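Long-range contacts in reticulocyte binding protein (Streptococcus agalactiae COH1, PDB 3FAW), which is a cell-wall-anchored pullulanase that probably hydrolyses the alpha-1,6 linkages of pullulan and related branched alpha-glucans: residues V72-Q77 with P102-F107; R717-I722 with Y739-S744; Q621-T626 with N671-A676; M433-L438 with D461-A466; L601-V606 with V753-K758. One frame throughout, in Å; residues are numbered along the deposited sequence.

Following the chain from its N terminus, contact 1 closes the first loop, within the beta domain that begins the model. Contact 4 comes next in series and joins two successive helices on the outside of the TIM barrel. Contact 5 ties barrel helix 590-609 to the C-terminal sheet, and the loop it closes contains both contact 3 and contact 2, which follow each other without crossing. Contact 3 joins the loop after strand 614-618 to the start of helix 675-679, and contact 2 starts the C-terminal sheet. Contacts 3 and 5 touch, with a probable hydrogen bond from Gln621 NE2 to Asn605 OD1, whereas contacts 2 and 5 use adjacent strands, 736-742 and 748-754, of one sheet.

Contact 1. Residues V72-Q77 with P102-F107; sequences VTDKNQ and PKQGHF
Lys75 sets its CG between its own backbone N and carbonyl carbon (chi1 68°) and then runs straight over the 102-107 loop. The lysine CG passes 3.3 Å from Gln104 O, and Lys75 NZ donates to Lys103 O at 3.1 Å. Lys75 N donates to Gln104 O at 3.0 Å, so one residue grips two successive carbonyls through its two ends. Nearer the strand, Thr73 O lies at the edge of the Phe107 ring, 3.6 Å from Phe107 CD1, and also receives a CA-H contact from Phe107. Asp74 CB approaches CE1 of the Phe107 ring at 4.0 Å. The lysine is presented by a type I turn over Asp74-Gln77, in which Asp74 OD1 accepts from Asn76 N as an Asx turn and from Asn78 N beyond it. The turn connects strands 71-73 and 79-88; the opposing loop leads into strand 108-111, antiparallel partner of 71-73, and Phe107 also packs on Ile80.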
# COMPACT_ATOMS: atom_id res chain seq x y z
N VAL A 72 -5.84 -48.22 -6.47
CA VAL A 72 -4.80 -47.26 -6.12
C VAL A 72 -3.44 -47.94 -6.14
O VAL A 72 -3.29 -49.04 -5.60
CB VAL A 72 -5.03 -46.68 -4.71
CG1 VAL A 72 -3.94 -45.69 -4.35
CG2 VAL A 72 -6.41 -46.04 -4.61
N THR A 73 -2.45 -47.29 -6.76
CA THR A 73 -1.08 -47.80 -6.75
C THR A 73 -0.09 -46.70 -6.37
O THR A 73 -0.41 -45.51 -6.44
CB THR A 73 -0.68 -48.42 -8.11
OG1 THR A 73 -0.75 -47.43 -9.14
CG2 THR A 73 -1.61 -49.59 -8.47
N ASP A 74 1.10 -47.11 -5.95
CA ASP A 74 2.14 -46.18 -5.51
C ASP A 74 3.04 -45.77 -6.67
O ASP A 74 2.78 -46.12 -7.83
CB ASP A 74 2.94 -46.78 -4.34
CG ASP A 74 3.82 -47.96 -4.75
OD1 ASP A 74 3.94 -48.26 -5.96
OD2 ASP A 74 4.41 -48.59 -3.85
N LYS A 75 4.10 -45.02 -6.36
CA LYS A 75 5.03 -44.50 -7.38
C LYS A 75 5.71 -45.58 -8.23
O LYS A 75 6.13 -45.31 -9.36
CB LYS A 75 6.10 -43.61 -6.72
CG LYS A 75 7.09 -44.34 -5.82
CD LYS A 75 8.07 -43.38 -5.18
CE LYS A 75 9.16 -44.12 -4.41
NZ LYS A 75 10.06 -43.18 -3.69
N ASN A 76 5.83 -46.79 -7.69
CA ASN A 76 6.43 -47.92 -8.41
C ASN A 76 5.38 -48.91 -8.94
O ASN A 76 5.70 -50.07 -9.20
CB ASN A 76 7.43 -48.64 -7.50
CG ASN A 76 8.57 -47.75 -7.06
OD1 ASN A 76 8.96 -46.82 -7.78
ND2 ASN A 76 9.13 -48.02 -5.89
N GLN A 77 4.15 -48.44 -9.11
CA GLN A 77 3.05 -49.22 -9.70
C GLN A 77 2.54 -50.38 -8.83
O GLN A 77 1.79 -51.23 -9.31
CB GLN A 77 3.44 -49.74 -11.10
CG GLN A 77 3.97 -48.67 -12.05
CD GLN A 77 4.85 -49.25 -13.15
OE1 GLN A 77 5.89 -49.85 -12.88
NE2 GLN A 77 4.44 -49.07 -14.40
N PRO A 102 3.49 -40.66 2.09
CA PRO A 102 3.91 -39.71 1.05
C PRO A 102 5.31 -39.99 0.47
O PRO A 102 5.61 -39.53 -0.63
CB PRO A 102 3.87 -38.35 1.76
CG PRO A 102 3.89 -38.64 3.21
CD PRO A 102 3.25 -39.98 3.39
N LYS A 103 6.13 -40.75 1.20
CA LYS A 103 7.45 -41.15 0.70
C LYS A 103 7.35 -42.17 -0.44
O LYS A 103 8.27 -42.28 -1.26
CB LYS A 103 8.29 -41.72 1.85
CG LYS A 103 8.64 -40.69 2.92
CD LYS A 103 9.52 -41.27 4.01
CE LYS A 103 10.14 -40.19 4.89
NZ LYS A 103 9.11 -39.42 5.65
N GLN A 104 6.24 -42.90 -0.49
CA GLN A 104 5.94 -43.83 -1.59
C GLN A 104 5.04 -43.17 -2.65
O GLN A 104 4.65 -43.82 -3.62
CB GLN A 104 5.25 -45.08 -1.06
CG GLN A 104 6.02 -45.83 0.04
CD GLN A 104 7.33 -46.41 -0.44
OE1 GLN A 104 7.47 -46.82 -1.60
NE2 GLN A 104 8.31 -46.47 0.45
N GLY A 105 4.71 -41.90 -2.44
CA GLY A 105 3.84 -41.15 -3.34
C GLY A 105 4.64 -40.57 -4.50
O GLY A 105 5.87 -40.71 -4.51
N HIS A 106 3.99 -39.93 -5.47
CA HIS A 106 2.54 -39.72 -5.50
C HIS A 106 1.82 -40.99 -5.93
O HIS A 106 2.41 -41.87 -6.56
CB HIS A 106 2.19 -38.60 -6.48
CG HIS A 106 2.77 -37.27 -6.10
ND1 HIS A 106 3.74 -36.64 -6.85
CD2 HIS A 106 2.50 -36.45 -5.06
CE1 HIS A 106 4.05 -35.49 -6.28
NE2 HIS A 106 3.31 -35.35 -5.20
N PHE A 107 0.54 -41.06 -5.60
CA PHE A 107 -0.26 -42.25 -5.90
C PHE A 107 -1.03 -42.12 -7.22
O PHE A 107 -1.41 -41.02 -7.63
CB PHE A 107 -1.18 -42.55 -4.72
CG PHE A 107 -0.42 -42.84 -3.45
CD1 PHE A 107 -0.00 -44.13 -3.16
CD2 PHE A 107 -0.08 -41.82 -2.58
CE1 PHE A 107 0.72 -44.40 -2.01
CE2 PHE A 107 0.65 -42.08 -1.43
CZ PHE A 107 1.05 -43.37 -1.15

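Contact 2. Residues R717-I722 with Y739-S744; sequences REVSLI and YQTIDS
Ser720 and Gln740 form an antiparallel hydrogen-bonded pair: Ser720 N donates to Gln740 O at 2.9 Å, and Gln740 N returns a bond to Ser720 O at 3.0 Å. Val719 CG1 is anti to the backbone N (chi1 -177°), which leaves Val719 CG2 beside that N, 3.6 Å from Thr741 OG1. Two residues past Ser720, Ile722 points toward the other strand and lays its CD1 against the backbone there, 3.9 Å from Tyr739 C. Strand 720-721 thereby becomes an outermost strand of the five-stranded antiparallel sheet of the C-terminal beta domain, entered directly from helix 712-718. A water links the last helical residue, Glu718, to Ser720 and Gln740, donating to Glu718 O at 3.1 Å, accepting from Gln740 NE2 at 3.2 Å and bonding Ser720 OG at 2.6 Å. Further out, Tyr768 OH bonds the serine hydroxyl as well, and Ala706 O bonds Thr741 OG1. Lys709 pairs with the Glu718 carboxylate and also donates to Ile742 O. Phe548, from helix 544-551, covers Val719, Leu721 and Tyr739.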
# COMPACT_ATOMS: atom_id res chain seq x y z
N ARG A 717 -19.26 12.19 23.57
CA ARG A 717 -19.55 13.03 24.73
C ARG A 717 -18.93 14.42 24.66
O ARG A 717 -19.40 15.33 25.34
CB ARG A 717 -19.05 12.35 26.00
CG ARG A 717 -19.86 11.15 26.42
CD ARG A 717 -19.09 10.30 27.39
NE ARG A 717 -19.92 9.24 27.96
CZ ARG A 717 -19.45 8.17 28.59
NH1 ARG A 717 -18.14 7.99 28.73
NH2 ARG A 717 -20.30 7.27 29.08
N GLU A 718 -17.86 14.58 23.88
CA GLU A 718 -17.08 15.82 23.88
C GLU A 718 -17.02 16.54 22.53
O GLU A 718 -16.57 17.69 22.47
CB GLU A 718 -15.66 15.54 24.39
CG GLU A 718 -15.63 15.02 25.82
CD GLU A 718 -14.33 14.32 26.19
OE1 GLU A 718 -13.35 14.40 25.42
OE2 GLU A 718 -14.30 13.67 27.26
N VAL A 719 -17.46 15.87 21.46
CA VAL A 719 -17.56 16.50 20.15
C VAL A 719 -19.04 16.60 19.77
O VAL A 719 -19.73 15.58 19.67
CB VAL A 719 -16.80 15.71 19.07
CG1 VAL A 719 -16.87 16.43 17.73
CG2 VAL A 719 -15.34 15.51 19.50
N SER A 720 -19.51 17.83 19.55
CA SER A 720 -20.93 18.11 19.34
C SER A 720 -21.19 18.93 18.07
O SER A 720 -20.31 19.64 17.57
CB SER A 720 -21.52 18.82 20.56
OG SER A 720 -20.77 19.96 20.93
N LEU A 721 -22.41 18.81 17.55
CA LEU A 721 -22.80 19.45 16.30
C LEU A 721 -23.49 20.79 16.57
O LEU A 721 -24.59 20.83 17.12
CB LEU A 721 -23.74 18.53 15.51
CG LEU A 721 -24.20 19.01 14.13
CD1 LEU A 721 -23.02 19.18 13.18
CD2 LEU A 721 -25.22 18.04 13.56
N ILE A 722 -22.85 21.88 16.17
CA ILE A 722 -23.42 23.22 16.36
C ILE A 722 -24.56 23.45 15.37
O ILE A 722 -25.65 23.87 15.75
CB ILE A 722 -22.35 24.32 16.19
CG1 ILE A 722 -21.27 24.20 17.26
CG2 ILE A 722 -23.01 25.70 16.25
CD1 ILE A 722 -20.07 25.10 17.04
N TYR A 739 -18.84 22.53 14.16
CA TYR A 739 -18.75 21.59 15.27
C TYR A 739 -17.77 22.05 16.34
O TYR A 739 -16.81 22.77 16.06
CB TYR A 739 -18.36 20.19 14.80
CG TYR A 739 -17.24 20.12 13.80
CD1 TYR A 739 -15.93 19.84 14.19
CD2 TYR A 739 -17.48 20.33 12.44
CE1 TYR A 739 -14.90 19.77 13.26
CE2 TYR A 739 -16.47 20.26 11.51
CZ TYR A 739 -15.18 19.98 11.91
OH TYR A 739 -14.19 19.92 10.96
N GLN A 740 -18.03 21.62 17.57
CA GLN A 740 -17.21 21.98 18.72
C GLN A 740 -16.59 20.74 19.35
O GLN A 740 -17.24 19.70 19.50
CB GLN A 740 -18.07 22.69 19.76
CG GLN A 740 -17.26 23.38 20.86
CD GLN A 740 -18.15 23.90 21.97
OE1 GLN A 740 -18.36 25.20 21.98
NE2 GLN A 740 -18.64 23.13 22.80
N THR A 741 -15.31 20.85 19.71
CA THR A 741 -14.62 19.82 20.46
C THR A 741 -13.91 20.46 21.66
O THR A 741 -13.65 21.66 21.67
CB THR A 741 -13.63 19.03 19.58
OG1 THR A 741 -12.96 18.04 20.38
CG2 THR A 741 -12.60 19.95 18.93
N ILE A 742 -13.62 19.64 22.67
CA ILE A 742 -12.99 20.09 23.90
C ILE A 742 -11.82 19.16 24.19
O ILE A 742 -11.92 17.95 23.97
CB ILE A 742 -13.97 20.04 25.10
CG1 ILE A 742 -15.36 20.56 24.71
CG2 ILE A 742 -13.42 20.83 26.28
CD1 ILE A 742 -16.41 20.45 25.81
N ASP A 743 -10.70 19.71 24.66
CA ASP A 743 -9.53 18.88 24.96
C ASP A 743 -9.45 18.53 26.45
O ASP A 743 -10.29 18.98 27.24
CB ASP A 743 -8.24 19.52 24.43
CG ASP A 743 -7.79 20.73 25.22
OD1 ASP A 743 -8.43 21.09 26.22
OD2 ASP A 743 -6.76 21.32 24.82
N SER A 744 -8.45 17.74 26.81
CA SER A 744 -8.27 17.26 28.18
C SER A 744 -8.05 18.37 29.21
O SER A 744 -8.32 18.18 30.40
CB SER A 744 -7.10 16.26 28.24
OG SER A 744 -5.92 16.82 27.67
O HOH W 1 -18.76 19.93 22.56

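Contact 3. Residues Q621-T626 with N671-A676; sequences QEYGRT and NHFDWA
Tyr623 and Phe673 make a T-shaped pair, the edge of the tyrosine directed at the face of the phenylalanine, with planes 80° apart and centroids 5.0 Å apart. The two side chains run antiparallel past one another, which brings Tyr623 CE2 to 3.5 Å from Phe673 CE1, over the rim of that ring. The phenol crosses the Asp674 side chain at about a right angle, with Asp674 CB 3.3 Å from Tyr623 OH. From the backbone of the same residue, Asp674 O lies over one face of the tyrosine ring, and Asp674 N donates to Tyr623 OH at 3.0 Å in a fairly straight bond (159°). In Glu622 a chi2 of -89° turns CD aside; OE2 lies at the edge of the Phe673 ring, in its plane, 3.6 Å from Phe673 CZ. The Arg625 chain is extended from CG to NE, and Arg625 NE donates at 2.9 Å to a water that in turn donates to His672 O. The segment 621-626 belongs to the loop after strand 614-618, the eighth of the TIM barrel, and 671-676 leads into helix 675-679, where Asp674 OD1 caps the backbone N of Ala677. The edge-on ring contact and the bond at OH together limit how the phenol can shift, while both buried charges are satisfied: Tyr304 and Tyr271 bond Glu622 OE2, and Arg625 reaches Asp277 through a salt bridge from NH2 and Ser619 O through NH1.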
# COMPACT_ATOMS: atom_id res chain seq x y z
N GLN A 621 -0.99 17.82 -1.90
CA GLN A 621 -2.31 18.24 -1.42
C GLN A 621 -2.20 19.57 -0.66
O GLN A 621 -3.14 20.35 -0.64
CB GLN A 621 -2.93 17.16 -0.54
CG GLN A 621 -4.40 17.37 -0.16
CD GLN A 621 -4.93 16.26 0.74
OE1 GLN A 621 -4.57 15.10 0.58
NE2 GLN A 621 -5.79 16.63 1.69
N GLU A 622 -1.04 19.80 -0.05
CA GLU A 622 -0.78 21.04 0.69
C GLU A 622 -0.70 22.30 -0.19
O GLU A 622 -0.98 23.38 0.30
CB GLU A 622 0.48 20.92 1.57
CG GLU A 622 1.83 20.96 0.84
CD GLU A 622 2.31 19.59 0.38
OE1 GLU A 622 1.48 18.70 0.10
OE2 GLU A 622 3.55 19.41 0.29
N TYR A 623 -0.32 22.16 -1.46
CA TYR A 623 -0.19 23.32 -2.35
C TYR A 623 -1.16 23.35 -3.54
O TYR A 623 -1.29 24.37 -4.20
CB TYR A 623 1.27 23.50 -2.84
CG TYR A 623 1.73 22.57 -3.95
CD1 TYR A 623 1.44 22.84 -5.29
CD2 TYR A 623 2.48 21.43 -3.67
CE1 TYR A 623 1.85 22.00 -6.30
CE2 TYR A 623 2.90 20.58 -4.69
CZ TYR A 623 2.59 20.86 -6.00
OH TYR A 623 3.01 20.01 -7.00
N GLY A 624 -1.85 22.24 -3.80
CA GLY A 624 -2.79 22.17 -4.93
C GLY A 624 -2.17 21.55 -6.18
O GLY A 624 -2.34 22.05 -7.29
N ARG A 625 -1.48 20.43 -5.97
CA ARG A 625 -0.83 19.68 -7.04
C ARG A 625 -1.79 19.30 -8.17
O ARG A 625 -2.94 18.93 -7.93
CB ARG A 625 -0.20 18.42 -6.42
CG ARG A 625 0.53 17.50 -7.38
CD ARG A 625 1.17 16.36 -6.60
NE ARG A 625 1.68 15.30 -7.46
CZ ARG A 625 2.41 14.27 -7.06
NH1 ARG A 625 2.73 14.13 -5.78
NH2 ARG A 625 2.82 13.37 -7.94
N THR A 626 -1.29 19.38 -9.40
CA THR A 626 -2.09 19.09 -10.59
C THR A 626 -1.39 18.08 -11.50
O THR A 626 -0.16 17.99 -11.53
CB THR A 626 -2.37 20.38 -11.41
OG1 THR A 626 -3.30 20.08 -12.47
CG2 THR A 626 -1.09 20.94 -12.00
N ASN A 671 4.13 13.76 -13.25
CA ASN A 671 4.23 13.22 -11.89
C ASN A 671 5.09 14.00 -10.89
O ASN A 671 5.06 13.70 -9.70
CB ASN A 671 4.72 11.76 -11.94
CG ASN A 671 3.60 10.78 -12.23
OD1 ASN A 671 2.52 10.89 -11.48
ND2 ASN A 671 3.72 9.93 -13.11
N HIS A 672 5.86 14.99 -11.36
CA HIS A 672 6.80 15.68 -10.48
C HIS A 672 6.11 16.58 -9.44
O HIS A 672 5.05 17.16 -9.70
CB HIS A 672 7.84 16.49 -11.28
CG HIS A 672 7.32 17.74 -11.91
ND1 HIS A 672 7.42 18.97 -11.30
CD2 HIS A 672 6.70 17.95 -13.09
CE1 HIS A 672 6.87 19.89 -12.08
NE2 HIS A 672 6.43 19.30 -13.18
N PHE A 673 6.71 16.66 -8.26
CA PHE A 673 6.32 17.63 -7.25
C PHE A 673 6.79 18.99 -7.76
O PHE A 673 7.95 19.16 -8.11
CB PHE A 673 6.97 17.27 -5.91
CG PHE A 673 6.52 18.11 -4.74
CD1 PHE A 673 5.42 17.74 -3.98
CD2 PHE A 673 7.21 19.26 -4.39
CE1 PHE A 673 5.01 18.50 -2.89
CE2 PHE A 673 6.81 20.04 -3.30
CZ PHE A 673 5.71 19.66 -2.55
N ASP A 674 5.86 19.95 -7.83
CA ASP A 674 6.14 21.31 -8.31
C ASP A 674 6.66 22.16 -7.15
O ASP A 674 5.89 22.66 -6.34
CB ASP A 674 4.86 21.91 -8.89
CG ASP A 674 5.09 23.25 -9.59
OD1 ASP A 674 6.10 23.94 -9.32
OD2 ASP A 674 4.23 23.60 -10.42
N TRP A 675 7.99 22.32 -7.08
CA TRP A 675 8.61 23.02 -5.96
C TRP A 675 8.39 24.53 -5.98
O TRP A 675 8.24 25.15 -4.91
CB TRP A 675 10.11 22.69 -5.88
CG TRP A 675 10.32 21.37 -5.27
CD1 TRP A 675 10.56 20.19 -5.92
CD2 TRP A 675 10.26 21.05 -3.87
NE1 TRP A 675 10.68 19.17 -5.01
CE2 TRP A 675 10.50 19.67 -3.75
CE3 TRP A 675 10.04 21.81 -2.71
CZ2 TRP A 675 10.52 19.02 -2.51
CZ3 TRP A 675 10.06 21.16 -1.49
CH2 TRP A 675 10.29 19.78 -1.40
N ALA A 676 8.35 25.11 -7.17
CA ALA A 676 8.03 26.53 -7.33
C ALA A 676 6.63 26.83 -6.80
O ALA A 676 6.44 27.76 -6.01
CB ALA A 676 8.15 26.95 -8.79
O HOH W 2 2.30 15.87 -10.22

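Contact 4. Residues M433-L438 with D461-A466; sequences MSRRVL and DHDAAA
Arg435 and Ala466 bring their CA atoms within 6.2 Å, where the middle of a helical segment, 433-438, passes the first turn of helix 464-477. In this stretch of the TIM barrel, helix 432-449, strand 453-456 and helix 464-477 follow in sequence, so the contact joins two successive helices of the barrel's outer layer. His462 and Asp463 run extended before the second helix, and Asp463 occupies its N-cap. One carboxylate oxygen has two jobs: Asp463 OD2 accepts from Ala466 N at 2.9 Å, met from above the carboxylate plane, and forms a salt bridge with Arg435 NH2 at 2.9 Å. The hydrogen bond within this salt bridge is weak, with an N-H...O angle of 125°. Arg435 leaves its helix with CG anti to the backbone N and bends at chi3 (-73°), placing NE 3.8 Å from Ala466 CB. One face of the guanidinium lies over the backbone of Ala465 and Ala466, and NE donates to Thr429 O. The N-terminal end of a helix would tend to repel a guanidinium, and the Asp463 carboxylate, bonded to both, probably offsets this. Leu438 points toward the other segment and touches Ile467 and Ala470 of helix 464-477. Its CD1 rests over one face of the His462 ring, 4.2 Å from His462 ND1, which bonds Thr429 OG1, the hydroxyl that also meets Asp463 OD1.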
# COMPACT_ATOMS: atom_id res chain seq x y z
N MET A 433 3.92 -21.04 4.25
CA MET A 433 5.16 -20.46 3.74
C MET A 433 4.90 -19.15 2.99
O MET A 433 5.79 -18.30 2.88
CB MET A 433 5.92 -21.46 2.86
CG MET A 433 6.22 -22.79 3.53
SD MET A 433 7.12 -22.67 5.09
CE MET A 433 5.78 -22.59 6.27
N SER A 434 3.68 -18.98 2.48
CA SER A 434 3.25 -17.70 1.90
C SER A 434 3.03 -16.67 3.00
O SER A 434 3.37 -15.50 2.85
CB SER A 434 1.96 -17.88 1.10
OG SER A 434 2.16 -18.73 -0.02
N ARG A 435 2.43 -17.11 4.11
CA ARG A 435 2.30 -16.26 5.29
C ARG A 435 3.68 -15.87 5.84
O ARG A 435 3.89 -14.73 6.23
CB ARG A 435 1.48 -16.96 6.38
CG ARG A 435 1.18 -16.06 7.58
CD ARG A 435 0.24 -16.74 8.55
NE ARG A 435 -1.13 -16.80 8.04
CZ ARG A 435 -2.15 -17.36 8.69
NH1 ARG A 435 -1.97 -17.92 9.89
NH2 ARG A 435 -3.36 -17.37 8.15
N ARG A 436 4.62 -16.82 5.83
CA ARG A 436 6.01 -16.53 6.23
C ARG A 436 6.65 -15.41 5.41
O ARG A 436 7.32 -14.53 5.96
CB ARG A 436 6.89 -17.78 6.15
CG ARG A 436 6.86 -18.66 7.39
CD ARG A 436 8.11 -19.53 7.46
NE ARG A 436 9.32 -18.72 7.66
CZ ARG A 436 10.57 -19.20 7.63
NH1 ARG A 436 10.80 -20.49 7.43
NH2 ARG A 436 11.59 -18.37 7.83
N VAL A 437 6.44 -15.44 4.09
CA VAL A 437 6.99 -14.42 3.20
C VAL A 437 6.54 -13.01 3.61
O VAL A 437 7.35 -12.09 3.70
CB VAL A 437 6.60 -14.66 1.72
CG1 VAL A 437 6.95 -13.45 0.87
CG2 VAL A 437 7.28 -15.92 1.19
N LEU A 438 5.24 -12.86 3.86
CA LEU A 438 4.67 -11.59 4.30
C LEU A 438 5.21 -11.17 5.67
O LEU A 438 5.73 -10.06 5.82
CB LEU A 438 3.13 -11.69 4.35
CG LEU A 438 2.34 -10.43 4.72
CD1 LEU A 438 0.92 -10.49 4.16
CD2 LEU A 438 2.30 -10.21 6.24
N ASP A 461 -7.67 -8.15 0.16
CA ASP A 461 -7.34 -9.43 -0.49
C ASP A 461 -6.83 -10.46 0.51
O ASP A 461 -6.88 -11.66 0.24
CB ASP A 461 -6.27 -9.23 -1.58
CG ASP A 461 -6.85 -8.75 -2.89
OD1 ASP A 461 -8.00 -8.27 -2.92
OD2 ASP A 461 -6.14 -8.85 -3.92
N HIS A 462 -6.30 -9.99 1.64
CA HIS A 462 -5.67 -10.86 2.62
C HIS A 462 -6.61 -11.32 3.72
O HIS A 462 -7.56 -10.62 4.08
CB HIS A 462 -4.47 -10.16 3.25
CG HIS A 462 -3.34 -9.95 2.28
ND1 HIS A 462 -2.46 -10.82 1.74
CD2 HIS A 462 -3.06 -8.72 1.73
CE1 HIS A 462 -1.65 -10.10 0.89
NE2 HIS A 462 -2.04 -8.84 0.90
N ASP A 463 -6.32 -12.50 4.25
CA ASP A 463 -6.93 -12.98 5.47
C ASP A 463 -6.50 -12.09 6.64
O ASP A 463 -5.34 -11.65 6.71
CB ASP A 463 -6.55 -14.45 5.74
CG ASP A 463 -5.05 -14.66 5.80
OD1 ASP A 463 -4.39 -14.53 4.75
OD2 ASP A 463 -4.52 -14.98 6.88
N ALA A 464 -7.42 -11.85 7.56
CA ALA A 464 -7.16 -11.03 8.75
C ALA A 464 -6.07 -11.64 9.64
O ALA A 464 -5.30 -10.90 10.26
CB ALA A 464 -8.45 -10.83 9.54
N ALA A 465 -6.00 -12.97 9.69
CA ALA A 465 -5.02 -13.68 10.51
C ALA A 465 -3.56 -13.36 10.16
O ALA A 465 -2.72 -13.20 11.05
CB ALA A 465 -5.27 -15.19 10.45
N ALA A 466 -3.26 -13.29 8.86
CA ALA A 466 -1.90 -12.97 8.40
C ALA A 466 -1.49 -11.54 8.75
O ALA A 466 -0.36 -11.29 9.17
CB ALA A 466 -1.78 -13.21 6.90

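Contact 5. Residues L601-V606 with V753-K758; sequences LRLGNV and VNADSK
Leu603 and Val606 project from one side of a helix that packs on the TIM barrel and meet the end of a strand in the C-terminal beta domain, so that this contact joins two domains. No hydrogen bond crosses between the segments; methyl groups carry the contact. Leu603 and Val606 each run antiparallel past Val753; Leu603 CD2 lies 4.1 Å from Val753 CG1, and Val606 CG1 lies 4.2 Å from Val753 CG2. With Val753 CG1 anti to the backbone N (chi1 174°) and CG2 beside it, the valine offers one methyl to each helix residue, one helical turn apart. The second methyl of the leucine packs on the chain after the strand, with Leu603 CD1 3.6 Å from Ala755 CA and 3.7 Å from Asn754 O. Ala808 of strand 807-813 touches both helix side chains, and Phe536 packs on Val753 and Ala755.

Polar bonds shape the strand end instead. Asn754 OD1 accepts from Asp756 N at 3.0 Å, an Asx turn, with the donor above the amide plane. The other branch of the same amide reaches onward: ND2 bonds Ile803 O, and Asn754 ND2 also donates to Lys758 O at 3.2 Å.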
# COMPACT_ATOMS: atom_id res chain seq x y z
N LEU A 601 -10.31 23.99 -1.87
CA LEU A 601 -9.27 23.04 -1.47
C LEU A 601 -8.92 23.21 0.01
O LEU A 601 -8.78 22.22 0.74
CB LEU A 601 -8.02 23.22 -2.35
CG LEU A 601 -6.90 22.18 -2.24
CD1 LEU A 601 -6.04 22.23 -3.49
CD2 LEU A 601 -6.05 22.39 -1.00
N ARG A 602 -8.79 24.46 0.44
CA ARG A 602 -8.44 24.77 1.82
C ARG A 602 -9.53 24.33 2.80
O ARG A 602 -9.22 23.93 3.92
CB ARG A 602 -8.13 26.26 1.97
CG ARG A 602 -6.79 26.65 1.37
CD ARG A 602 -6.44 28.12 1.64
NE ARG A 602 -7.06 29.04 0.69
CZ ARG A 602 -6.41 29.80 -0.20
NH1 ARG A 602 -5.09 29.77 -0.32
NH2 ARG A 602 -7.10 30.61 -0.99
N LEU A 603 -10.79 24.40 2.38
CA LEU A 603 -11.90 23.88 3.18
C LEU A 603 -11.75 22.38 3.42
O LEU A 603 -11.95 21.91 4.53
CB LEU A 603 -13.25 24.17 2.52
CG LEU A 603 -13.67 25.64 2.39
CD1 LEU A 603 -15.09 25.71 1.85
CD2 LEU A 603 -13.55 26.38 3.72
N GLY A 604 -11.40 21.65 2.37
CA GLY A 604 -11.15 20.21 2.46
C GLY A 604 -10.05 19.85 3.45
O GLY A 604 -10.20 18.92 4.24
N ASN A 605 -8.95 20.60 3.41
CA ASN A 605 -7.82 20.37 4.31
C ASN A 605 -8.17 20.71 5.76
O ASN A 605 -7.71 20.03 6.68
CB ASN A 605 -6.59 21.16 3.87
CG ASN A 605 -5.94 20.60 2.60
OD1 ASN A 605 -6.43 19.61 2.02
ND2 ASN A 605 -4.85 21.22 2.17
N VAL A 606 -8.97 21.75 5.97
CA VAL A 606 -9.47 22.08 7.30
C VAL A 606 -10.24 20.91 7.91
O VAL A 606 -9.99 20.52 9.05
CB VAL A 606 -10.40 23.32 7.28
CG1 VAL A 606 -11.15 23.44 8.60
CG2 VAL A 606 -9.60 24.58 7.00
N VAL A 753 -17.22 25.67 8.82
CA VAL A 753 -16.92 25.56 7.39
C VAL A 753 -18.13 25.96 6.55
O VAL A 753 -19.09 25.19 6.44
CB VAL A 753 -16.50 24.12 7.00
CG1 VAL A 753 -16.33 23.99 5.49
CG2 VAL A 753 -15.20 23.73 7.72
N ASN A 754 -18.09 27.16 5.98
CA ASN A 754 -19.09 27.57 4.99
C ASN A 754 -18.59 27.22 3.59
O ASN A 754 -17.80 27.97 3.00
CB ASN A 754 -19.40 29.07 5.09
CG ASN A 754 -20.52 29.50 4.14
OD1 ASN A 754 -21.20 28.66 3.55
ND2 ASN A 754 -20.72 30.81 4.00
N ALA A 755 -19.05 26.09 3.06
CA ALA A 755 -18.72 25.67 1.70
C ALA A 755 -19.75 26.19 0.68
O ALA A 755 -19.69 25.82 -0.49
CB ALA A 755 -18.62 24.15 1.63
N ASP A 756 -20.68 27.03 1.13
CA ASP A 756 -21.68 27.62 0.24
C ASP A 756 -21.06 28.78 -0.52
O ASP A 756 -20.08 29.38 -0.08
CB ASP A 756 -22.91 28.09 1.04
CG ASP A 756 -24.16 28.22 0.18
OD1 ASP A 756 -24.08 28.12 -1.06
OD2 ASP A 756 -25.25 28.43 0.75
N SER A 757 -21.66 29.10 -1.67
CA SER A 757 -21.20 30.18 -2.54
C SER A 757 -21.84 31.53 -2.20
O SER A 757 -21.67 32.50 -2.93
CB SER A 757 -21.50 29.81 -4.01
OG SER A 757 -22.86 29.46 -4.18
N LYS A 758 -22.57 31.58 -1.08
CA LYS A 758 -23.08 32.82 -0.51
C LYS A 758 -22.74 32.84 0.97
O LYS A 758 -22.48 31.79 1.57
CB LYS A 758 -24.59 32.93 -0.69
CG LYS A 758 -25.38 31.78 -0.07
CD LYS A 758 -26.87 31.98 -0.17
CE LYS A 758 -27.61 30.79 0.41
NZ LYS A 758 -29.05 31.09 0.60